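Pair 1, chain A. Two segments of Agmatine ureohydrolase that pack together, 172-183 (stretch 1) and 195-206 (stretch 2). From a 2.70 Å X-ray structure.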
# COMPACT_ATOMS: atom_id res chain seq x y z
N GLY A 172 24.70 -29.44 -22.16
CA GLY A 172 25.89 -29.19 -22.94
C GLY A 172 25.69 -28.06 -23.91
O GLY A 172 24.68 -27.37 -23.88
N GLU A 173 26.67 -27.88 -24.79
CA GLU A 173 26.73 -26.75 -25.71
C GLU A 173 25.62 -26.74 -26.75
O GLU A 173 25.10 -27.79 -27.12
CB GLU A 173 28.10 -26.72 -26.39
CG GLU A 173 28.34 -25.48 -27.25
CD GLU A 173 29.82 -25.17 -27.47
OE1 GLU A 173 30.67 -26.08 -27.34
OE2 GLU A 173 30.12 -23.99 -27.77
N GLY A 174 25.27 -25.54 -27.21
CA GLY A 174 24.32 -25.35 -28.31
C GLY A 174 22.88 -25.71 -28.02
O GLY A 174 22.02 -25.64 -28.89
N ARG A 175 22.60 -26.06 -26.78
CA ARG A 175 21.27 -26.49 -26.43
C ARG A 175 20.40 -25.42 -25.74
O ARG A 175 19.19 -25.61 -25.60
CB ARG A 175 21.39 -27.77 -25.60
CG ARG A 175 21.54 -29.02 -26.46
CD ARG A 175 20.27 -29.85 -26.42
NE ARG A 175 20.48 -31.06 -25.62
CZ ARG A 175 19.55 -31.70 -24.90
NH1 ARG A 175 18.30 -31.25 -24.81
NH2 ARG A 175 19.89 -32.79 -24.21
N ILE A 176 21.00 -24.30 -25.35
CA ILE A 176 20.39 -23.31 -24.45
C ILE A 176 20.54 -21.88 -24.98
O ILE A 176 21.63 -21.47 -25.36
CB ILE A 176 21.03 -23.39 -23.02
CG1 ILE A 176 20.83 -24.78 -22.38
CG2 ILE A 176 20.49 -22.30 -22.08
CD1 ILE A 176 21.76 -25.09 -21.23
N THR A 177 19.45 -21.13 -24.95
CA THR A 177 19.41 -19.72 -25.29
C THR A 177 18.70 -18.98 -24.17
O THR A 177 17.73 -19.48 -23.62
CB THR A 177 18.53 -19.54 -26.50
OG1 THR A 177 18.76 -20.63 -27.41
CG2 THR A 177 18.77 -18.19 -27.18
N SER A 178 19.15 -17.77 -23.85
CA SER A 178 18.46 -16.96 -22.84
C SER A 178 18.36 -15.51 -23.30
O SER A 178 19.36 -14.88 -23.58
CB SER A 178 19.20 -17.05 -21.52
OG SER A 178 18.41 -16.53 -20.47
N ILE A 179 17.14 -15.00 -23.38
CA ILE A 179 16.88 -13.70 -24.00
C ILE A 179 16.43 -12.61 -23.03
O ILE A 179 15.60 -12.85 -22.13
CB ILE A 179 15.81 -13.82 -25.08
CG1 ILE A 179 16.25 -14.82 -26.15
CG2 ILE A 179 15.54 -12.46 -25.73
CD1 ILE A 179 15.31 -14.87 -27.33
N GLY A 180 16.96 -11.41 -23.25
CA GLY A 180 16.57 -10.23 -22.45
C GLY A 180 17.64 -9.80 -21.46
O GLY A 180 17.52 -8.76 -20.82
N ILE A 181 18.70 -10.60 -21.36
CA ILE A 181 19.69 -10.40 -20.30
C ILE A 181 20.37 -9.01 -20.34
O ILE A 181 20.63 -8.48 -21.40
CB ILE A 181 20.72 -11.60 -20.20
CG1 ILE A 181 21.80 -11.46 -21.23
CG2 ILE A 181 20.03 -12.99 -20.29
CD1 ILE A 181 22.91 -10.64 -20.70
N ARG A 182 20.60 -8.44 -19.15
CA ARG A 182 21.12 -7.07 -18.99
C ARG A 182 21.82 -6.89 -17.66
O ARG A 182 22.16 -5.77 -17.29
CB ARG A 182 20.01 -6.03 -19.11
CG ARG A 182 18.85 -6.15 -18.13
CD ARG A 182 17.64 -5.38 -18.70
NE ARG A 182 16.38 -5.54 -17.96
CZ ARG A 182 15.56 -6.59 -18.07
NH1 ARG A 182 15.87 -7.59 -18.89
NH2 ARG A 182 14.43 -6.65 -17.35
N SER A 183 22.02 -7.99 -16.95
CA SER A 183 22.65 -7.99 -15.63
C SER A 183 23.49 -9.27 -15.47
O SER A 183 22.95 -10.38 -15.36
CB SER A 183 21.58 -7.89 -14.51
OG SER A 183 22.09 -8.18 -13.21
N ARG A 195 30.42 -18.57 -23.02
CA ARG A 195 30.12 -18.53 -24.45
C ARG A 195 29.43 -19.81 -24.97
O ARG A 195 28.94 -19.82 -26.10
CB ARG A 195 31.38 -18.21 -25.26
CG ARG A 195 31.10 -17.48 -26.58
CD ARG A 195 32.20 -17.77 -27.66
NE ARG A 195 31.86 -17.24 -29.00
CZ ARG A 195 32.20 -16.03 -29.45
NH1 ARG A 195 32.90 -15.19 -28.68
NH2 ARG A 195 31.85 -15.64 -30.68
N LYS A 196 29.38 -20.86 -24.14
CA LYS A 196 28.70 -22.11 -24.52
C LYS A 196 27.17 -22.02 -24.43
O LYS A 196 26.45 -22.99 -24.72
CB LYS A 196 29.22 -23.30 -23.71
CG LYS A 196 30.64 -23.73 -24.11
CD LYS A 196 31.19 -24.74 -23.11
CE LYS A 196 32.65 -25.06 -23.42
NZ LYS A 196 33.23 -25.93 -22.33
N VAL A 197 26.68 -20.85 -24.04
CA VAL A 197 25.26 -20.57 -24.03
C VAL A 197 25.04 -19.34 -24.86
O VAL A 197 25.88 -18.43 -24.89
CB VAL A 197 24.67 -20.34 -22.58
CG1 VAL A 197 23.31 -19.67 -22.64
CG2 VAL A 197 24.58 -21.67 -21.78
N SER A 198 23.90 -19.31 -25.54
CA SER A 198 23.50 -18.15 -26.31
C SER A 198 22.79 -17.14 -25.40
O SER A 198 21.73 -17.42 -24.86
CB SER A 198 22.60 -18.59 -27.47
OG SER A 198 22.77 -17.75 -28.59
N PHE A 199 23.40 -15.97 -25.22
CA PHE A 199 22.79 -14.93 -24.40
C PHE A 199 22.43 -13.76 -25.30
O PHE A 199 23.28 -13.23 -26.01
CB PHE A 199 23.74 -14.44 -23.29
CG PHE A 199 23.93 -15.43 -22.16
CD1 PHE A 199 25.15 -16.07 -21.97
CD2 PHE A 199 22.89 -15.69 -21.25
CE1 PHE A 199 25.32 -16.98 -20.92
CE2 PHE A 199 23.07 -16.60 -20.19
CZ PHE A 199 24.28 -17.23 -20.02
N ILE A 200 21.18 -13.36 -25.27
CA ILE A 200 20.76 -12.24 -26.07
C ILE A 200 20.28 -11.12 -25.16
O ILE A 200 19.32 -11.28 -24.36
CB ILE A 200 19.73 -12.67 -27.09
CG1 ILE A 200 20.39 -13.65 -28.05
CG2 ILE A 200 19.19 -11.49 -27.88
CD1 ILE A 200 19.46 -14.68 -28.55
N SER A 201 20.97 -9.99 -25.28
CA SER A 201 20.73 -8.84 -24.43
C SER A 201 19.41 -8.17 -24.78
O SER A 201 19.04 -8.11 -25.94
CB SER A 201 21.88 -7.84 -24.56
OG SER A 201 21.78 -7.09 -25.76
N SER A 202 18.72 -7.62 -23.77
CA SER A 202 17.53 -6.84 -24.04
C SER A 202 17.80 -5.67 -24.99
O SER A 202 16.90 -5.20 -25.66
CB SER A 202 16.90 -6.33 -22.73
OG SER A 202 17.72 -5.37 -22.10
N PHE A 203 19.05 -5.22 -25.03
CA PHE A 203 19.50 -4.19 -25.98
C PHE A 203 19.59 -4.69 -27.41
O PHE A 203 19.17 -3.98 -28.34
CB PHE A 203 20.84 -3.61 -25.55
CG PHE A 203 20.89 -3.22 -24.10
CD1 PHE A 203 20.16 -2.12 -23.64
CD2 PHE A 203 21.65 -3.95 -23.18
CE1 PHE A 203 20.20 -1.75 -22.30
CE2 PHE A 203 21.68 -3.56 -21.83
CZ PHE A 203 20.95 -2.47 -21.42
N ASP A 204 20.12 -5.91 -27.59
CA ASP A 204 20.02 -6.64 -28.87
C ASP A 204 18.59 -6.61 -29.42
O ASP A 204 18.36 -6.17 -30.56
CB ASP A 204 20.48 -8.09 -28.74
CG ASP A 204 21.98 -8.22 -28.58
OD1 ASP A 204 22.72 -7.27 -28.99
OD2 ASP A 204 22.42 -9.26 -28.03
N VAL A 205 17.64 -7.06 -28.60
CA VAL A 205 16.25 -7.12 -29.01
C VAL A 205 15.74 -5.74 -29.41
O VAL A 205 15.13 -5.58 -30.46
CB VAL A 205 15.36 -7.69 -27.89
CG1 VAL A 205 13.93 -7.75 -28.34
CG2 VAL A 205 15.83 -9.05 -27.50
N LYS A 206 15.97 -4.75 -28.56
CA LYS A 206 15.42 -3.42 -28.76
C LYS A 206 16.01 -2.84 -30.06
O LYS A 206 15.35 -2.06 -30.74
CB LYS A 206 15.68 -2.56 -27.49
CG LYS A 206 15.24 -1.08 -27.52
CD LYS A 206 13.75 -0.88 -27.81
CE LYS A 206 13.47 0.54 -28.38
NZ LYS A 206 12.53 0.47 -29.64

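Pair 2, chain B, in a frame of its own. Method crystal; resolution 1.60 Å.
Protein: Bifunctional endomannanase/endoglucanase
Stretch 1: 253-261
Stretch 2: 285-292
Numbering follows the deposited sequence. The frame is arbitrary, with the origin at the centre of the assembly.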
# COMPACT_ATOMS: atom_id res chain seq x y z
N ASN B 253 -15.73 -3.12 3.16
CA ASN B 253 -14.73 -2.49 4.02
C ASN B 253 -13.65 -1.89 3.13
O ASN B 253 -13.06 -2.57 2.30
CB ASN B 253 -14.12 -3.52 4.97
CG ASN B 253 -15.12 -4.04 5.99
OD1 ASN B 253 -15.57 -3.29 6.87
ND2 ASN B 253 -15.48 -5.31 5.88
N VAL B 254 -13.42 -0.59 3.30
CA VAL B 254 -12.42 0.13 2.51
C VAL B 254 -11.31 0.68 3.41
O VAL B 254 -11.55 1.05 4.55
CB VAL B 254 -13.08 1.30 1.73
CG1 VAL B 254 -12.02 2.15 1.01
CG2 VAL B 254 -14.09 0.76 0.73
N HIS B 255 -10.09 0.72 2.87
CA HIS B 255 -8.93 1.23 3.60
C HIS B 255 -7.97 1.86 2.60
O HIS B 255 -7.96 1.48 1.43
CB HIS B 255 -8.23 0.10 4.35
CG HIS B 255 -7.12 0.56 5.24
ND1 HIS B 255 -5.80 0.61 4.83
CD2 HIS B 255 -7.13 1.02 6.52
CE1 HIS B 255 -5.05 1.07 5.82
NE2 HIS B 255 -5.84 1.33 6.85
N ILE B 256 -7.20 2.85 3.05
CA ILE B 256 -6.22 3.50 2.18
C ILE B 256 -4.84 2.90 2.50
O ILE B 256 -4.18 3.30 3.46
CB ILE B 256 -6.21 5.04 2.39
CG1 ILE B 256 -7.59 5.62 2.05
CG2 ILE B 256 -5.13 5.70 1.53
CD1 ILE B 256 -8.01 5.45 0.60
N GLY B 257 -4.45 1.92 1.69
CA GLY B 257 -3.19 1.22 1.88
C GLY B 257 -1.93 2.04 1.75
O GLY B 257 -0.90 1.71 2.35
N GLU B 258 -1.98 3.06 0.90
CA GLU B 258 -0.86 3.98 0.69
C GLU B 258 -1.40 5.35 0.34
O GLU B 258 -2.41 5.47 -0.35
CB GLU B 258 -0.00 3.58 -0.51
CG GLU B 258 0.67 2.23 -0.51
CD GLU B 258 1.47 2.00 -1.79
OE1 GLU B 258 1.83 2.99 -2.47
OE2 GLU B 258 1.74 0.83 -2.11
N PHE B 259 -0.69 6.37 0.81
CA PHE B 259 -1.00 7.75 0.48
C PHE B 259 0.18 8.60 0.89
O PHE B 259 1.07 8.15 1.61
CB PHE B 259 -2.32 8.25 1.13
CG PHE B 259 -2.18 8.71 2.56
CD1 PHE B 259 -2.33 10.06 2.87
CD2 PHE B 259 -1.97 7.80 3.58
CE1 PHE B 259 -2.26 10.49 4.20
CE2 PHE B 259 -1.90 8.22 4.91
CZ PHE B 259 -2.05 9.57 5.22
N GLY B 260 0.24 9.82 0.37
CA GLY B 260 1.34 10.70 0.72
C GLY B 260 1.78 11.59 -0.41
O GLY B 260 1.23 11.54 -1.52
N CYS B 261 2.82 12.37 -0.14
CA CYS B 261 3.36 13.30 -1.11
C CYS B 261 4.88 13.21 -1.15
O CYS B 261 5.52 13.07 -0.11
CB CYS B 261 2.93 14.72 -0.72
SG CYS B 261 3.42 16.01 -1.86
N GLU B 285 -14.58 7.81 7.63
CA GLU B 285 -14.20 6.87 8.68
C GLU B 285 -13.30 5.78 8.10
O GLU B 285 -13.48 4.59 8.37
CB GLU B 285 -15.43 6.28 9.38
CG GLU B 285 -16.22 7.30 10.18
CD GLU B 285 -17.33 6.68 11.02
OE1 GLU B 285 -17.35 5.44 11.19
OE2 GLU B 285 -18.20 7.44 11.51
N TRP B 286 -12.34 6.21 7.29
CA TRP B 286 -11.39 5.31 6.66
C TRP B 286 -10.04 5.34 7.35
O TRP B 286 -9.55 6.40 7.74
CB TRP B 286 -11.13 5.73 5.21
CG TRP B 286 -12.25 5.50 4.24
CD1 TRP B 286 -13.45 4.90 4.48
CD2 TRP B 286 -12.24 5.86 2.86
NE1 TRP B 286 -14.19 4.87 3.32
CE2 TRP B 286 -13.48 5.45 2.31
CE3 TRP B 286 -11.31 6.50 2.02
CZ2 TRP B 286 -13.81 5.66 0.97
CZ3 TRP B 286 -11.64 6.71 0.69
CH2 TRP B 286 -12.88 6.28 0.17
N GLY B 287 -9.43 4.17 7.46
CA GLY B 287 -8.10 4.07 8.02
C GLY B 287 -7.15 4.41 6.89
O GLY B 287 -7.52 4.35 5.71
N TYR B 288 -5.91 4.75 7.23
CA TYR B 288 -4.93 5.11 6.21
C TYR B 288 -3.50 4.82 6.64
O TYR B 288 -3.18 4.84 7.82
CB TYR B 288 -5.08 6.60 5.83
CG TYR B 288 -5.26 7.54 7.00
CD1 TYR B 288 -4.17 8.00 7.73
CD2 TYR B 288 -6.53 7.98 7.37
CE1 TYR B 288 -4.33 8.88 8.80
CE2 TYR B 288 -6.71 8.86 8.44
CZ TYR B 288 -5.60 9.31 9.14
OH TYR B 288 -5.77 10.19 10.18
N SER B 289 -2.65 4.52 5.65
CA SER B 289 -1.25 4.19 5.90
C SER B 289 -0.35 5.01 4.97
O SER B 289 -0.44 4.89 3.75
CB SER B 289 -1.04 2.69 5.66
OG SER B 289 0.28 2.30 5.97
N LEU B 290 0.51 5.84 5.56
CA LEU B 290 1.43 6.68 4.79
C LEU B 290 2.49 5.80 4.13
O LEU B 290 2.92 4.80 4.71
CB LEU B 290 2.08 7.72 5.72
CG LEU B 290 2.62 8.99 5.07
CD1 LEU B 290 1.48 9.84 4.51
CD2 LEU B 290 3.41 9.79 6.09
N TRP B 291 2.92 6.17 2.93
CA TRP B 291 3.91 5.37 2.20
C TRP B 291 5.25 5.19 2.92
O TRP B 291 5.82 4.10 2.89
CB TRP B 291 4.11 5.88 0.78
CG TRP B 291 5.16 5.11 0.03
CD1 TRP B 291 6.29 5.62 -0.55
CD2 TRP B 291 5.21 3.69 -0.18
NE1 TRP B 291 7.04 4.61 -1.09
CE2 TRP B 291 6.41 3.41 -0.88
CE3 TRP B 291 4.37 2.63 0.17
CZ2 TRP B 291 6.78 2.11 -1.24
CZ3 TRP B 291 4.74 1.33 -0.19
CH2 TRP B 291 5.93 1.09 -0.88
N ASN B 292 5.76 6.25 3.54
CA ASN B 292 7.03 6.14 4.28
C ASN B 292 6.85 6.64 5.71
O ASN B 292 5.91 7.39 6.01
CB ASN B 292 8.12 7.04 3.67
CG ASN B 292 8.62 6.57 2.32
OD1 ASN B 292 9.09 7.39 1.53
ND2 ASN B 292 8.60 5.27 2.07
O HOH W 1 -10.79 1.74 7.03

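Two neighbouring parallel strands pose the same problem wherever they occur: the backbones fix a spacing, and the side chains must fill what remains. Pairs 1 and 2 illustrate how freely that filling can vary. Fourteen central residues superpose with an RMSD of 0.9 Å, and in both pairs the strand axes approach to 4.7 Å, although their directions differ by 7° in pair 1 and 26° in pair 2.

The shared frame is a ladder of backbone hydrogen bonds. In pair 1, Ser A198 N donates to Ile A176 O (3.1 Å), Ser A178 N to Ser A198 O (2.8 Å), Ile A200 N to Ser A178 O (2.9 Å) and Gly A180 N to Ile A200 O (2.6 Å). The second and third rungs recur in pair 2, where Ile B256 N donates to Gly B287 O (3.1 Å) and Ser B289 N to Ile B256 O (2.9 Å). At the first rung a water takes over, donating to Val B254 O (2.7 Å from its oxygen) and accepting from Gly B287 N (2.8 Å), so the link survives at a wider spacing. The far end matches again: Ser A202 N to Ile A181 O (3.2 Å) corresponds to Trp B291 N to Phe B259 O (3.0 Å).

At the matched positions Ile A176 = Val B254 and Val A197 = Trp B286, pair 1 joins two aliphatic side chains, Ile A176 CG2 lying 3.9 Å from Val A197 CG1. Pair 2 sets a small side chain against a large ring: Val B254 CG1 sits over the face of the Trp B286 six-membered ring, 4.0 Å from its centroid.

Next, Thr A177 = His B255 faces Ser A198 = Gly B287. Thr A177 CG2 meets Ser A198 CB at 3.9 Å, a contact between two modest side chains. In pair 2 the imidazole occupies the space itself, with His B255 NE2 3.3 Å from Gly B287 C; an ideal CB on the glycine would lie only 2.8 Å from His B255 CD2, a clash. Further along, at Ile A179 = Gly B257 and Ile A200 = Ser B289, Ile A200 CD1 lies 4.0 Å from Ile A179 CG1 and 3.8 Å from Thr A177 CG2, whereas Gly B257 has no side chain and its O lies 3.5 Å from Ser B289 CB.

On the other face, Ser A178 = Ile B256 meets Phe A199 = Tyr B288. Both contacts close to 3.9 Å, but in pair 1 Ser A178 CB meets the ring atom Phe A199 CD2, while in pair 2 the nearest side-chain atoms are Ile B256 CB and Tyr B288 CB. Ile B256 also reaches back, its CD1 3.7 Å from Trp B286 CE3.

At Ile A181 = Phe B259, the isoleucine places CG2 4.0 Å from Phe A199 CD2. The phenylalanine likewise touches the matched aromatic, Phe B259 CE2 lying 3.6 Å from Tyr B288 CD1, but its ring also receives Leu B290 CD1 over one face, 3.7 Å from the centroid. The leucine matches Ser A201, whose OG instead accepts from Asp A204 N (2.7 Å) and caps a helix. With much the same backbone, bulk shifts from one strand to the other at some positions and grows on both at others.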